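Local atomic coordinates of isomaltodextranase (Arthrobacter globiformis, PDB entry 5AWO), a protein that hydrolyses (1->6)-alpha-D-glucosidic linkages in dextran-like polysaccharides, releasing isomaltose units one after another from the non-reducing chain ends. Residues Ala25-Phe31 / Leu258-Asp262; Met250-Gly254 / Trp302-Asn306. One frame throughout, in Å; residues are numbered along the deposited sequence.

Contact 1 of 2, residues Ala25-Phe31 / Leu258-Asp262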
loop_
_atom_site.group_PDB
_atom_site.type_symbol
_atom_site.label_atom_id
_atom_site.label_comp_id
_atom_site.label_asym_id
_atom_site.label_seq_id
_atom_site.Cartn_x
_atom_site.Cartn_y
_atom_site.Cartn_z
ATOM N N ALA A 25 4.387 6.829 -13.513
ATOM C CA ALA A 25 3.112 7.384 -13.117
ATOM C C ALA A 25 2.804 7.142 -11.625
ATOM O O ALA A 25 1.658 7.290 -11.206
ATOM C CB ALA A 25 2.007 6.825 -13.992
ATOM N N SER A 26 3.816 6.776 -10.843
ATOM C CA SER A 26 3.638 6.605 -9.401
ATOM C C SER A 26 4.615 7.453 -8.619
ATOM O O SER A 26 5.675 7.840 -9.134
ATOM C CB SER A 26 3.796 5.134 -9.022
ATOM O OG SER A 26 5.155 4.716 -9.068
ATOM N N ARG A 27 4.265 7.766 -7.379
ATOM C CA ARG A 27 5.156 8.497 -6.491
ATOM C C ARG A 27 6.464 7.770 -6.278
ATOM O O ARG A 27 7.514 8.401 -6.134
ATOM C CB ARG A 27 4.457 8.752 -5.149
ATOM C CG ARG A 27 5.345 9.219 -4.011
ATOM C CD ARG A 27 4.497 9.597 -2.806
ATOM N NE ARG A 27 5.118 9.317 -1.534
ATOM C CZ ARG A 27 5.863 10.151 -0.818
ATOM N NH1 ARG A 27 6.345 9.769 0.328
ATOM N NH2 ARG A 27 6.148 11.388 -1.264
ATOM N N ASN A 28 6.420 6.439 -6.226
ATOM C CA ASN A 28 7.645 5.635 -6.291
ATOM C C ASN A 28 8.628 5.973 -5.191
ATOM O O ASN A 28 9.865 6.070 -5.422
ATOM C CB ASN A 28 8.268 5.871 -7.697
ATOM C CG ASN A 28 9.430 4.964 -8.013
ATOM O OD1 ASN A 28 9.443 3.761 -7.733
ATOM N ND2 ASN A 28 10.437 5.552 -8.662
ATOM N N SER A 29 8.117 6.141 -3.976
ATOM C CA SER A 29 8.942 6.532 -2.842
ATOM C C SER A 29 9.686 5.335 -2.226
ATOM O O SER A 29 9.368 4.185 -2.472
ATOM C CB SER A 29 8.099 7.182 -1.763
ATOM O OG SER A 29 7.515 6.169 -0.930
ATOM N N VAL A 30 10.656 5.644 -1.360
ATOM C CA VAL A 30 11.370 4.631 -0.625
ATOM C C VAL A 30 10.400 3.757 0.193
ATOM O O VAL A 30 10.670 2.581 0.433
ATOM C CB VAL A 30 12.463 5.286 0.264
ATOM C CG1 VAL A 30 11.889 6.244 1.294
ATOM C CG2 VAL A 30 13.372 4.246 0.884
ATOM N N PHE A 31 9.280 4.333 0.633
ATOM C CA PHE A 31 8.322 3.546 1.414
ATOM C C PHE A 31 7.707 2.412 0.607
ATOM O O PHE A 31 7.719 1.248 1.054
ATOM C CB PHE A 31 7.222 4.443 1.963
ATOM C CG PHE A 31 7.713 5.404 2.999
ATOM C CD1 PHE A 31 7.906 5.011 4.318
ATOM C CD2 PHE A 31 7.979 6.716 2.648
ATOM C CE1 PHE A 31 8.382 5.907 5.256
ATOM C CE2 PHE A 31 8.436 7.607 3.584
ATOM C CZ PHE A 31 8.638 7.208 4.885
ATOM N N LEU A 258 -2.112 7.039 -6.872
ATOM C CA LEU A 258 -0.893 6.311 -7.214
ATOM C C LEU A 258 0.272 7.284 -7.474
ATOM O O LEU A 258 1.407 7.055 -7.039
ATOM C CB LEU A 258 -1.164 5.468 -8.445
ATOM C CG LEU A 258 0.023 4.764 -9.064
ATOM C CD1 LEU A 258 0.578 3.710 -8.128
ATOM C CD2 LEU A 258 -0.460 4.152 -10.359
ATOM N N ALA A 259 -0.034 8.373 -8.182
ATOM C CA ALA A 259 1.005 9.373 -8.550
ATOM C C ALA A 259 1.563 10.116 -7.352
ATOM O O ALA A 259 2.692 10.611 -7.413
ATOM C CB ALA A 259 0.439 10.371 -9.541
ATOM N N ASN A 260 0.775 10.200 -6.263
ATOM C CA ASN A 260 1.083 11.108 -5.178
ATOM C C ASN A 260 1.102 10.564 -3.755
ATOM O O ASN A 260 1.455 11.285 -2.833
ATOM C CB ASN A 260 0.108 12.280 -5.237
ATOM C CG ASN A 260 0.257 13.077 -6.510
ATOM O OD1 ASN A 260 -0.631 13.075 -7.393
ATOM N ND2 ASN A 260 1.383 13.707 -6.628
ATOM N N GLY A 261 0.794 9.272 -3.585
ATOM C CA GLY A 261 0.703 8.669 -2.278
ATOM C C GLY A 261 1.492 7.401 -2.106
ATOM O O GLY A 261 1.999 6.842 -3.087
ATOM N N ASP A 262 1.575 6.957 -0.856
ATOM C CA ASP A 262 2.183 5.653 -0.515
ATOM C C ASP A 262 1.138 4.581 -0.197
ATOM O O ASP A 262 1.316 3.451 -0.618
ATOM C CB ASP A 262 3.177 5.807 0.633
ATOM C CG ASP A 262 4.311 6.756 0.300
ATOM O OD1 ASP A 262 4.888 6.583 -0.797
ATOM O OD2 ASP A 262 4.607 7.599 1.153
HETATM O O HOH W 1 3.563 5.321 -5.476
HETATM O O HOH W 2 5.315 5.590 -3.369
#
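Arg27 reaches across to Asp262 at the base of a (β/α)8 barrel, where the turn from helix 251-260 into strand 263-265 meets the chain leading into helix 30-34. The guanidinium holds the carboxylate side-on with NE and NH1, one nitrogen to each oxygen: NE lies 2.8 Å from Asp262 OD1, and NH1 approaches OD2 at 2.9 Å from its syn side. The pairing is not flat, for the two planes stand 56° apart. With CG anti to the backbone N (chi1 167°), the Arg27 chain runs out past the end of the helix, its CD 3.5 Å from Asn260 O, before bending at chi3 toward the acid. Val243 N also bonds OD2, while Gly238 O and Asn234 OD1 take further hydrogens of the guanidinium, which fixes its rotation.

Ser29 comes to the same carboxylate from the other side. Its OG donates to Asp262 OD1 at 2.7 Å, and OD1 is thus met by serine and arginine from opposite faces of the carboxylate plane. Ser29 is also the N-cap of helix 30-34, its OG accepting a weak bond from Phe31 N. Asp262 has been assigned as proton donor by similarity, but its place before strand 263-265, held by arginine and serine, is hard to reconcile with that role.

At the other end the backbones come closest. Arg27 N donates to Leu258 O (3.0 Å), which ties the loop to a carbonyl of the helix's last turn. Ser26 CB packs on Leu258 CD1 at 3.6 Å, while its hydroxyl bonds Gly309 O. Two waters bridge the segments: one joins Asn28 N to Leu258 O, and the other accepts from Ser29 N and donates to Asp262 OD1 at 2.8 Å.

Contact 2 of 2, residues Met250-Gly254 / Trp302-Asn306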
loop_
_atom_site.group_PDB
_atom_site.type_symbol
_atom_site.label_atom_id
_atom_site.label_comp_id
_atom_site.label_asym_id
_atom_site.label_seq_id
_atom_site.Cartn_x
_atom_site.Cartn_y
_atom_site.Cartn_z
ATOM N N MET A 250 -10.457 7.301 -5.818
ATOM C CA MET A 250 -9.671 6.461 -6.710
ATOM C C MET A 250 -10.144 6.485 -8.156
ATOM O O MET A 250 -10.100 5.474 -8.857
ATOM C CB MET A 250 -9.677 5.014 -6.197
ATOM C CG MET A 250 -9.148 4.835 -4.786
ATOM S SD MET A 250 -7.365 5.118 -4.656
ATOM C CE MET A 250 -6.747 3.583 -5.338
ATOM N N PHE A 251 -10.593 7.649 -8.620
ATOM C CA PHE A 251 -11.047 7.738 -9.994
ATOM C C PHE A 251 -9.913 7.391 -10.989
ATOM O O PHE A 251 -8.719 7.454 -10.675
ATOM C CB PHE A 251 -11.576 9.161 -10.278
ATOM C CG PHE A 251 -12.832 9.531 -9.537
ATOM C CD1 PHE A 251 -13.914 8.659 -9.437
ATOM C CD2 PHE A 251 -12.957 10.799 -8.974
ATOM C CE1 PHE A 251 -15.080 9.039 -8.776
ATOM C CE2 PHE A 251 -14.118 11.179 -8.314
ATOM C CZ PHE A 251 -15.182 10.297 -8.214
ATOM N N GLN A 252 -10.306 7.008 -12.194
ATOM C CA GLN A 252 -9.362 6.649 -13.247
ATOM C C GLN A 252 -8.350 5.608 -12.748
ATOM O O GLN A 252 -7.142 5.758 -12.896
ATOM C CB GLN A 252 -8.630 7.891 -13.762
ATOM C CG GLN A 252 -9.524 9.007 -14.267
ATOM C CD GLN A 252 -8.701 10.132 -14.873
ATOM O OE1 GLN A 252 -7.902 10.768 -14.186
ATOM N NE2 GLN A 252 -8.870 10.364 -16.173
ATOM N N ASP A 253 -8.890 4.547 -12.146
ATOM C CA ASP A 253 -8.094 3.422 -11.658
ATOM C C ASP A 253 -7.015 3.907 -10.694
ATOM O O ASP A 253 -5.883 3.456 -10.718
ATOM C CB ASP A 253 -7.503 2.664 -12.844
ATOM C CG ASP A 253 -7.061 1.240 -12.497
ATOM O OD1 ASP A 253 -7.468 0.687 -11.451
ATOM O OD2 ASP A 253 -6.310 0.661 -13.309
ATOM N N GLY A 254 -7.404 4.816 -9.816
ATOM C CA GLY A 254 -6.510 5.322 -8.799
ATOM C C GLY A 254 -5.339 6.186 -9.259
ATOM O O GLY A 254 -4.341 6.294 -8.543
ATOM N N TRP A 302 -7.957 -4.065 -5.771
ATOM C CA TRP A 302 -6.935 -3.045 -6.015
ATOM C C TRP A 302 -5.550 -3.666 -6.138
ATOM O O TRP A 302 -4.575 -2.932 -6.302
ATOM C CB TRP A 302 -6.984 -1.977 -4.902
ATOM C CG TRP A 302 -8.071 -0.982 -5.128
ATOM C CD1 TRP A 302 -9.180 -0.757 -4.374
ATOM C CD2 TRP A 302 -8.130 -0.050 -6.219
ATOM N NE1 TRP A 302 -9.917 0.256 -4.917
ATOM C CE2 TRP A 302 -9.295 0.709 -6.057
ATOM C CE3 TRP A 302 -7.288 0.222 -7.317
ATOM C CZ2 TRP A 302 -9.673 1.699 -6.965
ATOM C CZ3 TRP A 302 -7.640 1.207 -8.185
ATOM C CH2 TRP A 302 -8.820 1.946 -8.023
ATOM N N SER A 303 -5.451 -5.001 -6.119
ATOM C CA SER A 303 -4.160 -5.659 -6.124
ATOM C C SER A 303 -3.297 -5.377 -7.350
ATOM O O SER A 303 -2.083 -5.439 -7.250
ATOM C CB SER A 303 -4.303 -7.172 -5.927
ATOM O OG SER A 303 -5.029 -7.797 -6.963
ATOM N N HIS A 304 -3.934 -5.098 -8.481
ATOM C CA HIS A 304 -3.187 -4.735 -9.705
ATOM C C HIS A 304 -2.368 -3.450 -9.517
ATOM O O HIS A 304 -1.431 -3.183 -10.303
ATOM C CB HIS A 304 -4.112 -4.628 -10.916
ATOM C CG HIS A 304 -5.175 -3.592 -10.777
ATOM N ND1 HIS A 304 -6.245 -3.739 -9.917
ATOM C CD2 HIS A 304 -5.326 -2.379 -11.359
ATOM C CE1 HIS A 304 -7.003 -2.663 -9.975
ATOM N NE2 HIS A 304 -6.452 -1.811 -10.827
ATOM N N ARG A 305 -2.701 -2.646 -8.501
ATOM C CA ARG A 305 -1.970 -1.425 -8.163
ATOM C C ARG A 305 -0.958 -1.569 -7.030
ATOM O O ARG A 305 -0.384 -0.552 -6.586
ATOM C CB ARG A 305 -2.967 -0.315 -7.811
ATOM C CG ARG A 305 -3.833 0.149 -8.978
ATOM C CD ARG A 305 -2.966 0.611 -10.144
ATOM N NE ARG A 305 -3.588 1.616 -10.971
ATOM C CZ ARG A 305 -2.999 2.180 -12.021
ATOM N NH1 ARG A 305 -1.797 1.756 -12.404
ATOM N NH2 ARG A 305 -3.655 3.135 -12.681
ATOM N N ASN A 306 -0.742 -2.795 -6.548
ATOM C CA ASN A 306 0.150 -2.973 -5.403
ATOM C C ASN A 306 1.592 -3.273 -5.827
ATOM O O ASN A 306 1.890 -3.340 -7.022
ATOM C CB ASN A 306 -0.401 -3.989 -4.409
ATOM C CG ASN A 306 -0.194 -5.433 -4.818
ATOM O OD1 ASN A 306 0.593 -5.766 -5.705
ATOM N ND2 ASN A 306 -0.870 -6.335 -4.102
#
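The indole of Trp302 carries the Met250 methyl over one face: CE sits 3.6 Å from the centroid of the six-membered ring and almost on its normal, a CH-pi contact, with SD farther off above the same face. Bends at chi2 and chi3 (-70° and -77°) fold the Met250 chain back so that the methyl can reach this place, while CB meets CZ2 at 3.4 Å. At the rim of the indole, in its plane, is Asp253 CA, and Trp292 meets the ring edge-to-face.

The imidazole of His304 is approached at its edge. NE2 donates to the syn lone pair of Asp253 OD1 at 2.8 Å in a practically straight bond, with ring and carboxylate nearly coplanar. ND1 is hydrogen-bonded to Arg391 NH1, and the ring is thus held at both nitrogens.

Arg305 turns its guanidinium edge to the main chain, NE and NH2 both donating to Asp253 O at 3.0 Å. Asp253 OD2 stands over a face of the group, a long salt bridge of charges alone. Replacing Arg305 by an alanine would remove both of these N-H donors to Asp253 O and is likely to leave the Asp253 carboxylate without this nearby charge.

Gln252, Asp253 and Gly254 all have left-handed helical backbone angles, and a side chain at Gly254 would strike Met250 CE. The arrangement is that of neighbouring β/α units of a (β/α)8 barrel: the left-handed turn that opens helix 251-260, after strand 242-245, docks on the 3-10 turn that ends the next helical excursion, between strands 263-265 and 312-314.

How the contacts relate
Helix 251-260 joins the two contacts: its left-handed lead-in belongs to contact 2 and its last turn to contact 1, and the contact centres lie about 12 Å apart. They also touch directly, Leu258 CD2 packing 3.4 Å from Arg305 NH1. As a worked example of barrel layout, the pair brackets one helix: contact 2 sits where the chain leaves strand 242-245, the end at which such barrels carry their catalytic groups, and contact 1 where it enters strand 263-265. The Met250 side chain is about 12 Å from that of Asp201, the probable nucleophile. Asp262, in contact 1, has been assigned as proton donor, but its position at the opposite end makes that role doubtful.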